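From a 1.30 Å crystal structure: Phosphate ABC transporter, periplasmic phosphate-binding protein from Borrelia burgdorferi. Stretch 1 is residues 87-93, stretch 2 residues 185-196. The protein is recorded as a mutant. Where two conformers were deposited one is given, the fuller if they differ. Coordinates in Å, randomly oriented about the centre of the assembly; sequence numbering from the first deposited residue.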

ATOM      1  N   ASP A  87       0.326  -2.635  -2.554  1.00  8.49           N
ATOM      2  CA  ASP A  87      -0.604  -2.538  -1.441  1.00  9.66           C
ATOM      3  C   ASP A  87      -1.411  -1.277  -1.667  1.00  9.00           C
ATOM      4  O   ASP A  87      -1.014  -0.169  -1.272  1.00  9.37           O
ATOM      5  N   ALA A  88      -2.543  -1.445  -2.331  1.00  8.73           N
ATOM      6  CA  ALA A  88      -3.383  -0.328  -2.751  1.00  8.32           C
ATOM      7  C   ALA A  88      -4.548  -0.082  -1.814  1.00  7.15           C
ATOM      8  O   ALA A  88      -5.096  -1.018  -1.229  1.00  8.27           O
ATOM      9  N   LEU A  89      -4.942   1.178  -1.708  1.00  6.63           N
ATOM     10  CA  LEU A  89      -6.125   1.563  -0.929  1.00  7.63           C
ATOM     11  C   LEU A  89      -7.082   2.317  -1.820  1.00  7.07           C
ATOM     12  O   LEU A  89      -6.666   2.998  -2.771  1.00  8.16           O
ATOM     13  N   ILE A  90      -8.360   2.209  -1.480  1.00  5.59           N
ATOM     14  CA  ILE A  90      -9.426   2.826  -2.245  1.00  4.88           C
ATOM     15  C   ILE A  90     -10.345   3.576  -1.291  1.00  4.72           C
ATOM     16  O   ILE A  90     -10.399   3.288  -0.091  1.00  5.95           O
ATOM     17  N   PHE A  91     -11.011   4.576  -1.833  1.00  5.27           N
ATOM     18  CA  PHE A  91     -11.917   5.421  -1.074  1.00  5.65           C
ATOM     19  C   PHE A  91     -13.363   5.091  -1.418  1.00  5.09           C
ATOM     20  O   PHE A  91     -13.740   5.020  -2.597  1.00  6.84           O
ATOM     21  N   ILE A  92     -14.154   4.877  -0.383  1.00  5.94           N
ATOM     22  CA  ILE A  92     -15.553   4.524  -0.525  1.00  6.38           C
ATOM     23  C   ILE A  92     -16.420   5.588   0.125  1.00  6.48           C
ATOM     24  O   ILE A  92     -16.021   6.231   1.111  1.00  7.29           O
ATOM     25  N   THR A  93     -17.608   5.790  -0.448  1.00  6.78           N
ATOM     26  CA  THR A  93     -18.540   6.756   0.096  1.00  7.34           C
ATOM     27  C   THR A  93     -19.910   6.154   0.224  1.00  7.76           C
ATOM     28  O   THR A  93     -20.260   5.153  -0.417  1.00  7.55           O
ATOM     29  N   GLY A 185     -14.632   6.913   3.627  1.00  5.55           N
ATOM     30  CA  GLY A 185     -13.591   6.178   4.322  1.00  5.81           C
ATOM     31  C   GLY A 185     -12.635   5.534   3.340  1.00  5.17           C
ATOM     32  O   GLY A 185     -12.832   5.636   2.123  1.00  6.26           O
ATOM     33  N   TYR A 186     -11.623   4.848   3.857  1.00  5.91           N
ATOM     34  CA  TYR A 186     -10.669   4.150   3.006  1.00  6.22           C
ATOM     35  C   TYR A 186     -10.439   2.735   3.465  1.00  6.64           C
ATOM     36  O   TYR A 186     -10.443   2.441   4.655  1.00  6.48           O
ATOM     37  N   ILE A 187     -10.274   1.850   2.489  1.00  5.72           N
ATOM     38  CA  ILE A 187     -10.091   0.420   2.705  1.00  5.66           C
ATOM     39  C   ILE A 187      -9.056  -0.140   1.742  1.00  5.58           C
ATOM     40  O   ILE A 187      -8.788   0.446   0.704  1.00  6.23           O
ATOM     41  N   GLY A 188      -8.507  -1.292   2.085  1.00  5.85           N
ATOM     42  CA  GLY A 188      -7.645  -1.988   1.158  1.00  6.10           C
ATOM     43  C   GLY A 188      -8.386  -2.415  -0.083  1.00  5.97           C
ATOM     44  O   GLY A 188      -9.571  -2.754  -0.040  1.00  6.89           O
ATOM     45  N   LEU A 189      -7.663  -2.466  -1.196  1.00  6.74           N
ATOM     46  CA  LEU A 189      -8.223  -2.870  -2.471  1.00  6.92           C
ATOM     47  C   LEU A 189      -8.936  -4.226  -2.401  1.00  8.04           C
ATOM     48  O   LEU A 189      -9.916  -4.460  -3.120  1.00  9.38           O
ATOM     49  N   GLY A 190      -8.419  -5.145  -1.593  1.00  8.71           N
ATOM     50  CA  GLY A 190      -8.999  -6.476  -1.472  1.00  9.80           C
ATOM     51  C   GLY A 190     -10.426  -6.478  -0.960  1.00 10.09           C
ATOM     52  O   GLY A 190     -11.102  -7.497  -1.049  1.00 13.02           O
ATOM     53  N   TYR A 191     -10.867  -5.365  -0.379  1.00  7.85           N
ATOM     54  CA  TYR A 191     -12.211  -5.229   0.160  1.00  8.42           C
ATOM     55  C   TYR A 191     -13.165  -4.539  -0.799  1.00  7.93           C
ATOM     56  O   TYR A 191     -14.305  -4.276  -0.433  1.00  8.98           O
ATOM     57  N   ALA A 192     -12.731  -4.292  -2.038  1.00  7.59           N
ATOM     58  CA  ALA A 192     -13.585  -3.636  -3.026  1.00  7.97           C
ATOM     59  C   ALA A 192     -14.870  -4.424  -3.251  1.00  8.21           C
ATOM     60  O   ALA A 192     -15.963  -3.845  -3.272  1.00  8.11           O
ATOM     61  N   LYS A 193     -14.752  -5.735  -3.459  1.00  8.38           N
ATOM     62  CA  LYS A 193     -15.940  -6.536  -3.715  1.00  9.16           C
ATOM     63  C   LYS A 193     -16.956  -6.411  -2.567  1.00  8.95           C
ATOM     64  O   LYS A 193     -18.167  -6.271  -2.782  1.00 10.17           O
ATOM     65  N   ASN A 194     -16.445  -6.484  -1.341  0.57  8.32           N
ATOM     66  CA  ASN A 194     -17.266  -6.365  -0.141  0.57  8.49           C
ATOM     67  C   ASN A 194     -17.983  -5.021  -0.072  0.57  8.05           C
ATOM     68  O   ASN A 194     -19.119  -4.936   0.384  0.57  9.91           O
ATOM     69  N   SER A 195     -17.322  -3.961  -0.510  0.57  7.46           N
ATOM     70  CA  SER A 195     -17.929  -2.634  -0.471  0.57  7.72           C
ATOM     71  C   SER A 195     -19.042  -2.492  -1.505  0.57  8.13           C
ATOM     72  O   SER A 195     -20.074  -1.876  -1.249  0.57  8.69           O
ATOM     73  N   ILE A 196     -18.824  -3.101  -2.664  0.57  7.68           N
ATOM     74  CA  ILE A 196     -19.809  -3.135  -3.728  0.57  8.97           C
ATOM     75  C   ILE A 196     -21.043  -3.954  -3.295  0.57 10.32           C
ATOM     76  O   ILE A 196     -22.180  -3.506  -3.437  0.57 11.56           O
TER

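Residues 87-93 form a strand that pairs antiparallel with strand 185-188. Beyond Gly-188 the second stretch turns through a 3-10 segment into a helix, and side chains from both of these also reach the first strand. Along the paired strands, Ile-90, Ile-92 and Ile-187 lie on one face and Phe-91 and Tyr-186 on the other.

Asp-87 makes no contact with the other stretch. Its CA-to-CB bond points away, chi1 is t, and the carboxylate end swings back, but the closest approach is Asp-87 OD1 to Gly-188 CA, 5.8 Å.

Ala-88 points sideways. Its CB lies 4.0 Å from Leu-189 CB. Beside this contact, Leu-189 N donates to Ala-88 O at 2.9 Å.

Leu-89 is also sideways, with chi1 m and chi2 off-rotamer at 94°. It pairs with Gly-188, which offers no side chain, and its apolar contact is instead diagonal, from CD2 to Tyr-186 CD1 at 4.1 Å.

Ile-90 is the most heavily covered residue of the first strand. It adopts chi1 p and chi2 t, which brings its end nearer the second stretch. Its partner Ile-187 has the same p, t rotamer, and the two CG1 atoms meet at 3.6 Å. Ile-90 CG2 touches Leu-189 CD1 at 3.9 Å; Leu-189 is t, p. Ile-90 CD1 reaches Ala-192 CB at 3.7 Å, so this one side chain packs against strand, 3-10 segment and helix. Two backbone hydrogen bonds flank the isoleucine pair: Ile-90 N to Ile-187 O at 2.8 Å, and Ile-187 N to Ile-90 O at 3.0 Å.

Phe-91 lies on the other face with Tyr-186. Its chi1 is m; that of Tyr-186 is p. Tyr-186 CB sits over the face of the Phe-91 ring, 3.7 Å from CE1, in a CH-pi contact. The tyrosine ring then leads away, and the two rings meet obliquely, with planes at 56°. Tyr-186 OH is hydrogen-bonded elsewhere in the structure.

Ile-92 returns to the face of Ile-90 and Ile-187, again p, t. Its CG2 contacts Ile-187 CD1 at 3.9 Å and Ser-195 OG at 3.8 Å. The serine, chi1 p, points toward the strand, but its hydroxyl is used within the helix: OG donates to Ala-192 O at 2.8 Å. Opposite Ile-92 is Gly-185, joined to it by backbone hydrogen bonds.

Thr-93, chi1 p, points away and makes no contact with the other stretch; its OG1 is hydrogen-bonded elsewhere in the structure. The packing is mainly apolar, and the crossing hydrogen bonds are all backbone.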

ATOM      1  CB  ASP A  87       0.198  -2.480  -0.139  1.00 12.35           C
ATOM      2  CG  ASP A  87      -0.644  -2.157   1.049  1.00 18.60           C
ATOM      3  OD1 ASP A  87      -1.854  -2.419   0.983  1.00 20.40           O
ATOM      4  OD2 ASP A  87      -0.084  -1.655   2.053  1.00 23.43           O
ATOM      5  CB  ALA A  88      -3.906  -0.566  -4.169  1.00 10.13           C
ATOM      6  CB  LEU A  89      -5.754   2.423   0.276  1.00  9.47           C
ATOM      7  CG  LEU A  89      -4.858   1.682   1.262  1.00 12.26           C
ATOM      8  CD1 LEU A  89      -3.375   1.968   0.973  1.00 15.46           C
ATOM      9  CD2 LEU A  89      -5.269   2.013   2.668  1.00 16.99           C
ATOM     10  CB  ILE A  90     -10.211   1.760  -3.045  1.00  6.44           C
ATOM     11  CG1 ILE A  90     -11.006   0.838  -2.121  1.00  6.55           C
ATOM     12  CG2 ILE A  90      -9.232   0.958  -3.888  1.00  8.76           C
ATOM     13  CD1 ILE A  90     -11.784  -0.267  -2.842  1.00  9.09           C
ATOM     14  CB  PHE A  91     -11.586   6.886  -1.330  1.00  6.19           C
ATOM     15  CG  PHE A  91     -10.362   7.318  -0.576  1.00  7.71           C
ATOM     16  CD1 PHE A  91     -10.492   7.913   0.667  1.00  8.43           C
ATOM     17  CD2 PHE A  91      -9.094   7.034  -1.035  1.00 10.38           C
ATOM     18  CE1 PHE A  91      -9.375   8.277   1.416  1.00 10.81           C
ATOM     19  CE2 PHE A  91      -7.965   7.394  -0.274  1.00 11.81           C
ATOM     20  CZ  PHE A  91      -8.134   8.022   0.931  1.00 10.68           C
ATOM     21  CB  ILE A  92     -15.886   3.141   0.070  1.00  7.33           C
ATOM     22  CG1 ILE A  92     -15.427   3.009   1.516  1.00  8.66           C
ATOM     23  CG2 ILE A  92     -15.234   2.050  -0.790  1.00  8.42           C
ATOM     24  CD1 ILE A  92     -16.005   1.805   2.214  1.00  9.14           C
ATOM     25  CB  THR A  93     -18.647   8.045  -0.761  1.00  9.95           C
ATOM     26  OG1 THR A  93     -19.355   7.778  -1.965  1.00 12.01           O
ATOM     27  CG2 THR A  93     -17.289   8.625  -1.082  1.00 10.48           C
ATOM     28  CB  TYR A 186      -9.330   4.877   2.909  1.00  6.70           C
ATOM     29  CG  TYR A 186      -8.651   5.235   4.217  1.00  6.72           C
ATOM     30  CD1 TYR A 186      -7.816   4.326   4.861  1.00  7.52           C
ATOM     31  CD2 TYR A 186      -8.827   6.475   4.797  1.00  6.50           C
ATOM     32  CE1 TYR A 186      -7.190   4.649   6.034  1.00  7.65           C
ATOM     33  CE2 TYR A 186      -8.194   6.799   5.987  1.00  6.88           C
ATOM     34  CZ  TYR A 186      -7.373   5.872   6.602  1.00  7.78           C
ATOM     35  OH  TYR A 186      -6.690   6.158   7.764  1.00  8.48           O
ATOM     36  CB  ILE A 187     -11.432  -0.373   2.550  1.00  7.04           C
ATOM     37  CG1 ILE A 187     -11.995  -0.200   1.139  1.00  7.44           C
ATOM     38  CG2 ILE A 187     -12.427   0.027   3.620  1.00  7.49           C
ATOM     39  CD1 ILE A 187     -13.317  -0.931   0.888  1.00  9.29           C
ATOM     40  CB  LEU A 189      -7.100  -2.932  -3.512  1.00  7.11           C
ATOM     41  CG  LEU A 189      -7.471  -3.428  -4.902  1.00  8.54           C
ATOM     42  CD1 LEU A 189      -8.488  -2.492  -5.566  1.00 10.58           C
ATOM     43  CD2 LEU A 189      -6.188  -3.552  -5.728  1.00 11.01           C
ATOM     44  CB  TYR A 191     -12.150  -4.464   1.474  1.00  8.78           C
ATOM     45  CG  TYR A 191     -11.607  -5.298   2.584  1.00 10.55           C
ATOM     46  CD1 TYR A 191     -12.476  -6.069   3.368  1.00 14.18           C
ATOM     47  CD2 TYR A 191     -10.241  -5.343   2.857  1.00 11.03           C
ATOM     48  CE1 TYR A 191     -12.012  -6.860   4.389  1.00 15.72           C
ATOM     49  CE2 TYR A 191      -9.752  -6.157   3.894  1.00 13.94           C
ATOM     50  CZ  TYR A 191     -10.653  -6.912   4.637  1.00 15.22           C
ATOM     51  OH  TYR A 191     -10.212  -7.702   5.658  1.00 18.32           O
ATOM     52  CB  ALA A 192     -12.816  -3.436  -4.348  1.00  9.19           C
ATOM     53  CB  LYS A 193     -15.567  -8.011  -3.951  1.00 11.88           C
ATOM     54  CG  LYS A 193     -16.754  -8.934  -4.175  1.00 13.97           C
ATOM     55  CD  LYS A 193     -16.284 -10.357  -4.441  1.00 18.09           C
ATOM     56  CE  LYS A 193     -17.436 -11.332  -4.674  1.00 21.99           C
ATOM     57  NZ  LYS A 193     -16.914 -12.667  -5.087  1.00 24.64           N
ATOM     58  CB  ASN A 194     -16.397  -6.521   1.107  0.57 10.07           C
ATOM     59  CG  ASN A 194     -15.517  -7.735   1.059  0.57 12.82           C
ATOM     60  OD1 ASN A 194     -14.536  -7.787   0.319  0.57 14.07           O
ATOM     61  ND2 ASN A 194     -15.851  -8.720   1.867  0.57 13.55           N
ATOM     62  CB  SER A 195     -16.870  -1.525  -0.596  0.57  8.74           C
ATOM     63  OG  SER A 195     -16.329  -1.397  -1.900  0.57  8.19           O
ATOM     64  CB  ILE A 196     -19.152  -3.701  -5.015  0.57  9.27           C
ATOM     65  CG1 ILE A 196     -18.208  -2.656  -5.626  0.57 11.11           C
ATOM     66  CG2 ILE A 196     -20.183  -4.160  -6.017  0.57 11.91           C
ATOM     67  CD1 ILE A 196     -18.904  -1.386  -6.104  0.57 12.36           C
TER